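Local coordinates for protein transcription termination factor FttA (Pyrococcus horikoshii, PDB 3AF6) that probably terminates transcription in archaea as a two-zinc metallo-beta-lactamase/beta-CASP ribonuclease that cleaves nascent RNA, at residues V78-I89 against L131-A139; T419-P429 against P541-S549. One frame throughout, in Å; residues are numbered along the deposited sequence.

The two contacts lie in different parts of one chain. Contact 1 (78-89 with 131-139) packs a KH module in the N-terminal region, away from the zinc site; contact 2 (419-429 with 541-549) pairs two strands of the beta-CASP domain. Their centres are 55 Å apart and their nearest atoms about 40 Å apart, so they do not touch, and contact 1 is complete in the sequence before contact 2 begins. Contact 2 reaches toward the catalytic metals at one end: the side chain of Val548 is about 13 Å from a bound zinc ion and about 11 Å from the side chain of the zinc ligand His258.

Contact 1 of 2, residues V78-I89 against L131-A139; sequences VLLPPEEAEKLI and LITQKVKWA
Leu80 and Val136 meet where the chain passes from the first probable KH module into the second and folds against the turn that follows helix 130-134. The second module is consistent with a type II KH fold, and the contact joins its N-terminal segment to the chain just before its last strand, 140-144. In Leu80, CB sits 4.2 Å from Val136 O, beside the backbone of the turn. CG, turned away from its own carbonyl carbon at chi1 -63°, comes within 3.9 Å of Val136 CA. CD1 then lies over the Lys135-Val136 backbone, 3.4 Å from Val136 CA, and reaches the valine side chain 3.7 Å from Val136 CG1.

Val136 CG1 is shared by three side chains. Ala85 CB, which points at the other segment, lies 3.4 Å from Val136 CG1, and Leu88 CD2 approaches the methyl at 3.5 Å while the leucine and valine side chains slide past each other in opposite directions. Ala85 is held at this spot by a tight turn, in which Pro81 O accepts hydrogen bonds from the backbone N of both Glu84 and Ala85. Leu88 also crosses the base of Lys135 at about a right angle; beyond it the lysine chain bends and leads away.

Deeper in, Ile132 CD1 packs 3.5 Å from Ile89 CG1. With chi1 at -176° in Ile132, the CG1 branch swings opposite the backbone N and carries CD1 to that meeting. Both isoleucines rest on Ile113 of strand 110-115, which ties the pair to the KH sheet.

At the other end Trp138, backed by Val111 and Pro106, presents its indole to Leu79 and Leu80. Leu80 O lies at the ring edge, near its plane, while Leu79 makes a CH-pi contact over one face, CD2 standing 3.8 Å from the centroid of the five-membered ring and 14° off its normal.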
loop_
_atom_site.group_PDB
_atom_site.type_symbol
_atom_site.label_atom_id
_atom_site.label_comp_id
_atom_site.label_asym_id
_atom_site.label_seq_id
_atom_site.Cartn_x
_atom_site.Cartn_y
_atom_site.Cartn_z
ATOM N N VAL A 78 26.359 -12.432 20.723
ATOM C CA VAL A 78 25.765 -13.528 21.481
ATOM C C VAL A 78 24.638 -14.170 20.667
ATOM O O VAL A 78 23.601 -14.548 21.208
ATOM C CB VAL A 78 25.214 -13.021 22.843
ATOM C CG1 VAL A 78 24.080 -12.036 22.617
ATOM C CG2 VAL A 78 24.754 -14.191 23.697
ATOM N N LEU A 79 24.856 -14.287 19.359
ATOM C CA LEU A 79 23.872 -14.881 18.453
ATOM C C LEU A 79 24.325 -16.245 17.931
ATOM O O LEU A 79 25.512 -16.579 17.975
ATOM C CB LEU A 79 23.615 -13.953 17.257
ATOM C CG LEU A 79 22.883 -12.623 17.473
ATOM C CD1 LEU A 79 22.868 -11.830 16.170
ATOM C CD2 LEU A 79 21.462 -12.886 17.952
ATOM N N LEU A 80 23.368 -17.024 17.435
ATOM C CA LEU A 80 23.642 -18.350 16.886
ATOM C C LEU A 80 23.209 -18.399 15.420
ATOM O O LEU A 80 22.181 -17.829 15.052
ATOM C CB LEU A 80 22.886 -19.422 17.678
ATOM C CG LEU A 80 23.232 -19.613 19.155
ATOM C CD1 LEU A 80 22.351 -20.702 19.742
ATOM C CD2 LEU A 80 24.698 -19.983 19.296
ATOM N N PRO A 81 23.985 -19.088 14.564
ATOM C CA PRO A 81 23.660 -19.198 13.135
ATOM C C PRO A 81 22.301 -19.853 12.851
ATOM O O PRO A 81 21.883 -20.778 13.551
ATOM C CB PRO A 81 24.836 -20.001 12.574
ATOM C CG PRO A 81 25.262 -20.840 13.740
ATOM C CD PRO A 81 25.200 -19.858 14.885
ATOM N N PRO A 82 21.594 -19.376 11.808
ATOM C CA PRO A 82 20.279 -19.887 11.403
ATOM C C PRO A 82 20.253 -21.362 11.000
ATOM O O PRO A 82 19.189 -21.916 10.712
ATOM C CB PRO A 82 19.895 -18.962 10.249
ATOM C CG PRO A 82 21.217 -18.618 9.646
ATOM C CD PRO A 82 22.054 -18.335 10.872
ATOM N N GLU A 83 21.422 -21.992 10.982
ATOM C CA GLU A 83 21.525 -23.402 10.619
ATOM C C GLU A 83 21.803 -24.218 11.878
ATOM O O GLU A 83 21.864 -25.447 11.837
ATOM C CB GLU A 83 22.655 -23.603 9.601
ATOM C CG GLU A 83 22.291 -24.475 8.398
ATOM C CD GLU A 83 22.094 -25.939 8.751
ATOM O OE1 GLU A 83 23.057 -26.572 9.234
ATOM O OE2 GLU A 83 20.977 -26.459 8.539
ATOM N N GLU A 84 21.968 -23.519 12.997
ATOM C CA GLU A 84 22.240 -24.159 14.280
ATOM C C GLU A 84 21.161 -23.793 15.294
ATOM O O GLU A 84 20.768 -24.615 16.124
ATOM C CB GLU A 84 23.619 -23.726 14.798
ATOM C CG GLU A 84 23.961 -24.186 16.216
ATOM C CD GLU A 84 23.387 -23.281 17.301
ATOM O OE1 GLU A 84 23.589 -23.584 18.497
ATOM O OE2 GLU A 84 22.739 -22.266 16.964
ATOM N N ALA A 85 20.683 -22.556 15.217
ATOM C CA ALA A 85 19.657 -22.067 16.128
ATOM C C ALA A 85 18.250 -22.375 15.626
ATOM O O ALA A 85 17.273 -21.822 16.131
ATOM C CB ALA A 85 19.822 -20.568 16.329
ATOM N N GLU A 86 18.146 -23.258 14.635
ATOM C CA GLU A 86 16.846 -23.625 14.077
ATOM C C GLU A 86 16.290 -24.874 14.755
ATOM O O GLU A 86 15.161 -24.873 15.245
ATOM C CB GLU A 86 16.961 -23.858 12.567
ATOM C CG GLU A 86 15.619 -23.997 11.861
ATOM C CD GLU A 86 15.759 -24.090 10.354
ATOM O OE1 GLU A 86 16.351 -23.169 9.752
ATOM O OE2 GLU A 86 15.273 -25.082 9.773
ATOM N N LYS A 87 17.081 -25.943 14.777
ATOM C CA LYS A 87 16.654 -27.180 15.418
ATOM C C LYS A 87 16.918 -27.092 16.919
ATOM O O LYS A 87 16.525 -27.975 17.684
ATOM C CB LYS A 87 17.395 -28.381 14.822
ATOM C CG LYS A 87 16.991 -28.705 13.394
ATOM C CD LYS A 87 17.663 -29.976 12.908
ATOM C CE LYS A 87 17.225 -30.320 11.496
ATOM N NZ LYS A 87 17.864 -31.574 11.015
ATOM N N LEU A 88 17.584 -26.016 17.327
ATOM C CA LEU A 88 17.896 -25.786 18.734
ATOM C C LEU A 88 16.653 -25.194 19.394
ATOM O O LEU A 88 16.454 -25.318 20.604
ATOM C CB LEU A 88 19.087 -24.826 18.859
ATOM C CG LEU A 88 19.712 -24.600 20.241
ATOM C CD1 LEU A 88 21.083 -23.966 20.088
ATOM C CD2 LEU A 88 18.811 -23.720 21.082
ATOM N N ILE A 89 15.815 -24.558 18.581
ATOM C CA ILE A 89 14.580 -23.958 19.068
ATOM C C ILE A 89 13.406 -24.911 18.852
ATOM O O ILE A 89 12.582 -25.095 19.750
ATOM C CB ILE A 89 14.283 -22.619 18.355
ATOM C CG1 ILE A 89 12.898 -22.108 18.765
ATOM C CG2 ILE A 89 14.375 -22.794 16.849
ATOM C CD1 ILE A 89 12.485 -20.815 18.085
ATOM N N LEU A 131 12.221 -17.811 28.118
ATOM C CA LEU A 131 12.909 -19.087 28.280
ATOM C C LEU A 131 13.499 -19.530 26.943
ATOM O O LEU A 131 14.661 -19.935 26.863
ATOM C CB LEU A 131 11.931 -20.153 28.784
ATOM C CG LEU A 131 12.392 -21.613 28.714
ATOM C CD1 LEU A 131 13.593 -21.828 29.622
ATOM C CD2 LEU A 131 11.242 -22.527 29.116
ATOM N N ILE A 132 12.681 -19.439 25.898
ATOM C CA ILE A 132 13.074 -19.838 24.554
ATOM C C ILE A 132 14.125 -18.931 23.910
ATOM O O ILE A 132 15.067 -19.415 23.278
ATOM C CB ILE A 132 11.834 -19.904 23.626
ATOM C CG1 ILE A 132 12.238 -20.423 22.246
ATOM C CG2 ILE A 132 11.195 -18.530 23.511
ATOM C CD1 ILE A 132 11.068 -20.612 21.302
ATOM N N THR A 133 13.966 -17.622 24.075
ATOM C CA THR A 133 14.895 -16.654 23.488
ATOM C C THR A 133 16.339 -16.912 23.905
ATOM O O THR A 133 17.262 -16.772 23.103
ATOM C CB THR A 133 14.521 -15.204 23.892
ATOM O OG1 THR A 133 15.341 -14.276 23.173
ATOM C CG2 THR A 133 14.723 -14.988 25.385
ATOM N N GLN A 134 16.521 -17.296 25.164
ATOM C CA GLN A 134 17.841 -17.570 25.718
ATOM C C GLN A 134 18.680 -18.508 24.852
ATOM O O GLN A 134 19.688 -18.092 24.278
ATOM C CB GLN A 134 17.685 -18.160 27.117
ATOM C CG GLN A 134 16.938 -17.254 28.076
ATOM C CD GLN A 134 16.407 -17.993 29.290
ATOM O OE1 GLN A 134 15.755 -17.403 30.152
ATOM N NE2 GLN A 134 16.677 -19.292 29.361
ATOM N N LYS A 135 18.256 -19.768 24.770
ATOM C CA LYS A 135 18.953 -20.801 24.002
ATOM C C LYS A 135 19.642 -20.374 22.704
ATOM O O LYS A 135 20.562 -21.051 22.236
ATOM C CB LYS A 135 17.995 -21.960 23.697
ATOM C CG LYS A 135 17.622 -22.812 24.900
ATOM C CD LYS A 135 18.841 -23.510 25.479
ATOM C CE LYS A 135 18.469 -24.352 26.683
ATOM N NZ LYS A 135 19.662 -25.021 27.266
ATOM N N VAL A 136 19.198 -19.267 22.117
ATOM C CA VAL A 136 19.790 -18.786 20.870
ATOM C C VAL A 136 20.060 -17.285 20.921
ATOM O O VAL A 136 20.921 -16.773 20.201
ATOM C CB VAL A 136 18.870 -19.085 19.666
ATOM C CG1 VAL A 136 18.665 -20.591 19.535
ATOM C CG2 VAL A 136 17.532 -18.376 19.843
ATOM N N LYS A 137 19.319 -16.594 21.784
ATOM C CA LYS A 137 19.442 -15.149 21.960
ATOM C C LYS A 137 18.858 -14.378 20.778
ATOM O O LYS A 137 19.448 -13.405 20.309
ATOM C CB LYS A 137 20.909 -14.752 22.167
ATOM C CG LYS A 137 21.247 -14.239 23.569
ATOM C CD LYS A 137 21.054 -15.305 24.638
ATOM C CE LYS A 137 21.489 -14.792 26.003
ATOM N NZ LYS A 137 21.344 -15.823 27.067
ATOM N N TRP A 138 17.700 -14.822 20.297
ATOM C CA TRP A 138 17.023 -14.156 19.189
ATOM C C TRP A 138 15.643 -13.698 19.647
ATOM O O TRP A 138 14.972 -14.397 20.407
ATOM C CB TRP A 138 16.880 -15.093 17.988
ATOM C CG TRP A 138 18.174 -15.400 17.304
ATOM C CD1 TRP A 138 19.220 -16.108 17.814
ATOM C CD2 TRP A 138 18.562 -15.003 15.982
ATOM N NE1 TRP A 138 20.240 -16.177 16.892
ATOM C CE2 TRP A 138 19.863 -15.507 15.761
ATOM C CE3 TRP A 138 17.939 -14.267 14.965
ATOM C CZ2 TRP A 138 20.553 -15.301 14.559
ATOM C CZ3 TRP A 138 18.626 -14.063 13.768
ATOM C CH2 TRP A 138 19.920 -14.578 13.579
ATOM N N ALA A 139 15.228 -12.523 19.184
ATOM C CA ALA A 139 13.931 -11.964 19.550
ATOM C C ALA A 139 12.786 -12.873 19.112
ATOM O O ALA A 139 12.470 -12.966 17.925
ATOM C CB ALA A 139 13.768 -10.582 18.932
#

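Contact 2 of 2, residues T419-P429 against P541-S549; sequences TIKRGGKVLIP and PKNSIIFVS
Chi1 of -65° in Thr419 and -86° in Ser544 puts each hydroxyl on the far side of CB from its own carbonyl carbon, and the two oxygens, Thr419 OG1 and Ser544 OG, come 3.1 Å apart. Thr419 OG1 is also hydrogen-bonded to Val415 O. The extended Arg422 chain brings NH2 to Ser544 OG in the guanidinium plane, a weak bond of 3.2 Å; the stronger partner of NH2 is Glu584, in a salt bridge. Pro541 O lies over the centre of one guanidinium face.

Beyond this cluster, strands 425-429 and 544-547 run side by side in the six-stranded parallel sheet of the beta-CASP domain. Leu427 bonds through both its N and its O to Ser544 and Ile546, which flank Ile545, Leu427 N lying 2.7 Å from Ser544 O; Ser544 N donates to Lys425 O. Val426 CG1 meets Ile546 CD1 at 3.6 Å on the face covered by helix 405-420. Leu427 and Ile545 lie alongside each other on the other face. Where the strands end, a water donates to Pro429 O and accepts from Val548 N, while Pro429 CG packs 3.9 Å from Phe547 CD1, the two side chains crossing at about a right angle.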
loop_
_atom_site.group_PDB
_atom_site.type_symbol
_atom_site.label_atom_id
_atom_site.label_comp_id
_atom_site.label_asym_id
_atom_site.label_seq_id
_atom_site.Cartn_x
_atom_site.Cartn_y
_atom_site.Cartn_z
ATOM N N THR A 419 -27.889 -12.918 -16.755
ATOM C CA THR A 419 -26.800 -13.283 -17.654
ATOM C C THR A 419 -26.615 -14.798 -17.647
ATOM O O THR A 419 -26.546 -15.424 -18.704
ATOM C CB THR A 419 -25.467 -12.601 -17.232
ATOM O OG1 THR A 419 -25.587 -11.179 -17.363
ATOM C CG2 THR A 419 -24.317 -13.082 -18.100
ATOM N N ILE A 420 -26.532 -15.384 -16.457
ATOM C CA ILE A 420 -26.371 -16.829 -16.338
ATOM C C ILE A 420 -27.568 -17.493 -17.001
ATOM O O ILE A 420 -27.437 -18.496 -17.702
ATOM C CB ILE A 420 -26.348 -17.291 -14.868
ATOM C CG1 ILE A 420 -25.285 -16.525 -14.079
ATOM C CG2 ILE A 420 -26.082 -18.784 -14.809
ATOM C CD1 ILE A 420 -23.884 -16.703 -14.603
ATOM N N LYS A 421 -28.741 -16.915 -16.765
ATOM C CA LYS A 421 -29.983 -17.431 -17.321
ATOM C C LYS A 421 -29.912 -17.565 -18.835
ATOM O O LYS A 421 -30.159 -18.644 -19.370
ATOM C CB LYS A 421 -31.155 -16.523 -16.932
ATOM C CG LYS A 421 -32.205 -17.201 -16.055
ATOM C CD LYS A 421 -31.603 -17.734 -14.755
ATOM C CE LYS A 421 -32.655 -18.452 -13.906
ATOM N NZ LYS A 421 -32.087 -19.018 -12.642
ATOM N N ARG A 422 -29.577 -16.479 -19.527
ATOM C CA ARG A 422 -29.486 -16.530 -20.983
ATOM C C ARG A 422 -28.218 -17.248 -21.439
ATOM O O ARG A 422 -27.772 -17.091 -22.579
ATOM C CB ARG A 422 -29.547 -15.120 -21.576
ATOM C CG ARG A 422 -28.518 -14.159 -21.039
ATOM C CD ARG A 422 -28.790 -12.755 -21.549
ATOM N NE ARG A 422 -27.793 -11.807 -21.059
ATOM C CZ ARG A 422 -27.779 -10.512 -21.357
ATOM N NH1 ARG A 422 -28.713 -9.993 -22.146
ATOM N NH2 ARG A 422 -26.817 -9.739 -20.875
ATOM N N GLY A 423 -27.657 -18.046 -20.534
ATOM C CA GLY A 423 -26.459 -18.809 -20.832
ATOM C C GLY A 423 -25.293 -17.954 -21.276
ATOM O O GLY A 423 -24.959 -17.920 -22.459
ATOM N N GLY A 424 -24.674 -17.260 -20.326
ATOM C CA GLY A 424 -23.547 -16.410 -20.651
ATOM C C GLY A 424 -22.527 -16.349 -19.534
ATOM O O GLY A 424 -22.542 -17.160 -18.607
ATOM N N LYS A 425 -21.625 -15.382 -19.629
ATOM C CA LYS A 425 -20.598 -15.207 -18.615
ATOM C C LYS A 425 -20.535 -13.747 -18.200
ATOM O O LYS A 425 -20.886 -12.846 -18.971
ATOM C CB LYS A 425 -19.241 -15.654 -19.162
ATOM C CG LYS A 425 -19.212 -17.112 -19.557
ATOM C CD LYS A 425 -17.878 -17.523 -20.143
ATOM C CE LYS A 425 -17.975 -18.941 -20.672
ATOM N NZ LYS A 425 -19.171 -19.068 -21.560
ATOM N N VAL A 426 -20.100 -13.511 -16.972
ATOM C CA VAL A 426 -19.993 -12.156 -16.484
ATOM C C VAL A 426 -18.539 -11.820 -16.247
ATOM O O VAL A 426 -17.858 -12.476 -15.452
ATOM C CB VAL A 426 -20.754 -11.964 -15.180
ATOM C CG1 VAL A 426 -20.687 -10.497 -14.759
ATOM C CG2 VAL A 426 -22.190 -12.412 -15.354
ATOM N N LEU A 427 -18.061 -10.806 -16.956
ATOM C CA LEU A 427 -16.679 -10.377 -16.814
ATOM C C LEU A 427 -16.601 -9.174 -15.896
ATOM O O LEU A 427 -17.228 -8.136 -16.146
ATOM C CB LEU A 427 -16.075 -10.014 -18.177
ATOM C CG LEU A 427 -14.666 -9.418 -18.074
ATOM C CD1 LEU A 427 -13.727 -10.447 -17.461
ATOM C CD2 LEU A 427 -14.187 -8.975 -19.442
ATOM N N ILE A 428 -15.830 -9.317 -14.826
ATOM C CA ILE A 428 -15.666 -8.225 -13.879
ATOM C C ILE A 428 -14.201 -7.825 -13.805
ATOM O O ILE A 428 -13.396 -8.456 -13.111
ATOM C CB ILE A 428 -16.183 -8.608 -12.457
ATOM C CG1 ILE A 428 -17.699 -8.851 -12.500
ATOM C CG2 ILE A 428 -15.879 -7.489 -11.464
ATOM C CD1 ILE A 428 -18.306 -9.231 -11.159
ATOM N N PRO A 429 -13.829 -6.776 -14.545
ATOM C CA PRO A 429 -12.433 -6.338 -14.509
ATOM C C PRO A 429 -12.183 -5.598 -13.204
ATOM O O PRO A 429 -13.044 -4.844 -12.747
ATOM C CB PRO A 429 -12.321 -5.444 -15.740
ATOM C CG PRO A 429 -13.678 -4.864 -15.847
ATOM C CD PRO A 429 -14.595 -6.027 -15.552
ATOM N N PRO A 541 -23.688 -11.355 -27.228
ATOM C CA PRO A 541 -24.576 -10.592 -26.342
ATOM C C PRO A 541 -25.121 -11.398 -25.154
ATOM O O PRO A 541 -25.934 -10.904 -24.374
ATOM C CB PRO A 541 -25.669 -10.107 -27.290
ATOM C CG PRO A 541 -25.766 -11.224 -28.265
ATOM C CD PRO A 541 -24.319 -11.565 -28.542
ATOM N N LYS A 542 -24.681 -12.646 -25.027
ATOM C CA LYS A 542 -25.096 -13.488 -23.909
ATOM C C LYS A 542 -24.281 -13.054 -22.693
ATOM O O LYS A 542 -24.777 -13.023 -21.565
ATOM C CB LYS A 542 -24.786 -14.964 -24.181
ATOM C CG LYS A 542 -25.650 -15.634 -25.217
ATOM C CD LYS A 542 -25.288 -17.106 -25.335
ATOM C CE LYS A 542 -26.240 -17.825 -26.278
ATOM N NZ LYS A 542 -25.968 -19.286 -26.345
ATOM N N ASN A 543 -23.019 -12.722 -22.947
ATOM C CA ASN A 543 -22.090 -12.307 -21.907
ATOM C C ASN A 543 -22.323 -10.880 -21.426
ATOM O O ASN A 543 -22.964 -10.068 -22.100
ATOM C CB ASN A 543 -20.649 -12.430 -22.415
ATOM C CG ASN A 543 -20.312 -13.826 -22.892
ATOM O OD1 ASN A 543 -20.455 -14.803 -22.150
ATOM N ND2 ASN A 543 -19.855 -13.929 -24.136
ATOM N N SER A 544 -21.775 -10.582 -20.254
ATOM C CA SER A 544 -21.901 -9.254 -19.677
ATOM C C SER A 544 -20.592 -8.757 -19.088
ATOM O O SER A 544 -19.766 -9.542 -18.609
ATOM C CB SER A 544 -22.979 -9.246 -18.585
ATOM O OG SER A 544 -24.265 -9.026 -19.139
ATOM N N ILE A 545 -20.401 -7.445 -19.139
ATOM C CA ILE A 545 -19.215 -6.841 -18.557
ATOM C C ILE A 545 -19.702 -5.801 -17.544
ATOM O O ILE A 545 -20.596 -5.006 -17.835
ATOM C CB ILE A 545 -18.306 -6.197 -19.641
ATOM C CG1 ILE A 545 -16.955 -5.844 -19.021
ATOM C CG2 ILE A 545 -18.978 -4.971 -20.249
ATOM C CD1 ILE A 545 -15.931 -5.344 -20.015
ATOM N N ILE A 546 -19.130 -5.831 -16.346
ATOM C CA ILE A 546 -19.522 -4.907 -15.288
ATOM C C ILE A 546 -18.332 -4.112 -14.753
ATOM O O ILE A 546 -17.385 -4.681 -14.210
ATOM C CB ILE A 546 -20.159 -5.677 -14.097
ATOM C CG1 ILE A 546 -21.378 -6.474 -14.568
ATOM C CG2 ILE A 546 -20.568 -4.706 -13.006
ATOM C CD1 ILE A 546 -21.946 -7.387 -13.503
ATOM N N PHE A 547 -18.375 -2.798 -14.903
ATOM C CA PHE A 547 -17.293 -1.965 -14.386
ATOM C C PHE A 547 -17.653 -1.614 -12.950
ATOM O O PHE A 547 -18.759 -1.137 -12.678
ATOM C CB PHE A 547 -17.125 -0.695 -15.237
ATOM C CG PHE A 547 -16.617 -0.972 -16.626
ATOM C CD1 PHE A 547 -15.307 -1.411 -16.825
ATOM C CD2 PHE A 547 -17.464 -0.872 -17.727
ATOM C CE1 PHE A 547 -14.849 -1.754 -18.099
ATOM C CE2 PHE A 547 -17.015 -1.211 -19.000
ATOM C CZ PHE A 547 -15.704 -1.655 -19.184
ATOM N N VAL A 548 -16.725 -1.880 -12.035
ATOM C CA VAL A 548 -16.939 -1.616 -10.620
ATOM C C VAL A 548 -15.848 -0.703 -10.087
ATOM O O VAL A 548 -15.577 -0.660 -8.886
ATOM C CB VAL A 548 -16.929 -2.924 -9.805
ATOM C CG1 VAL A 548 -18.030 -3.851 -10.291
ATOM C CG2 VAL A 548 -15.569 -3.592 -9.925
ATOM N N SER A 549 -15.210 0.018 -10.996
ATOM C CA SER A 549 -14.158 0.938 -10.615
ATOM C C SER A 549 -14.098 2.097 -11.591
ATOM O O SER A 549 -14.624 2.026 -12.707
ATOM C CB SER A 549 -12.805 0.225 -10.571
ATOM O OG SER A 549 -12.450 -0.278 -11.843
HETATM O O HOH W 1 -14.404 -2.617 -12.992
#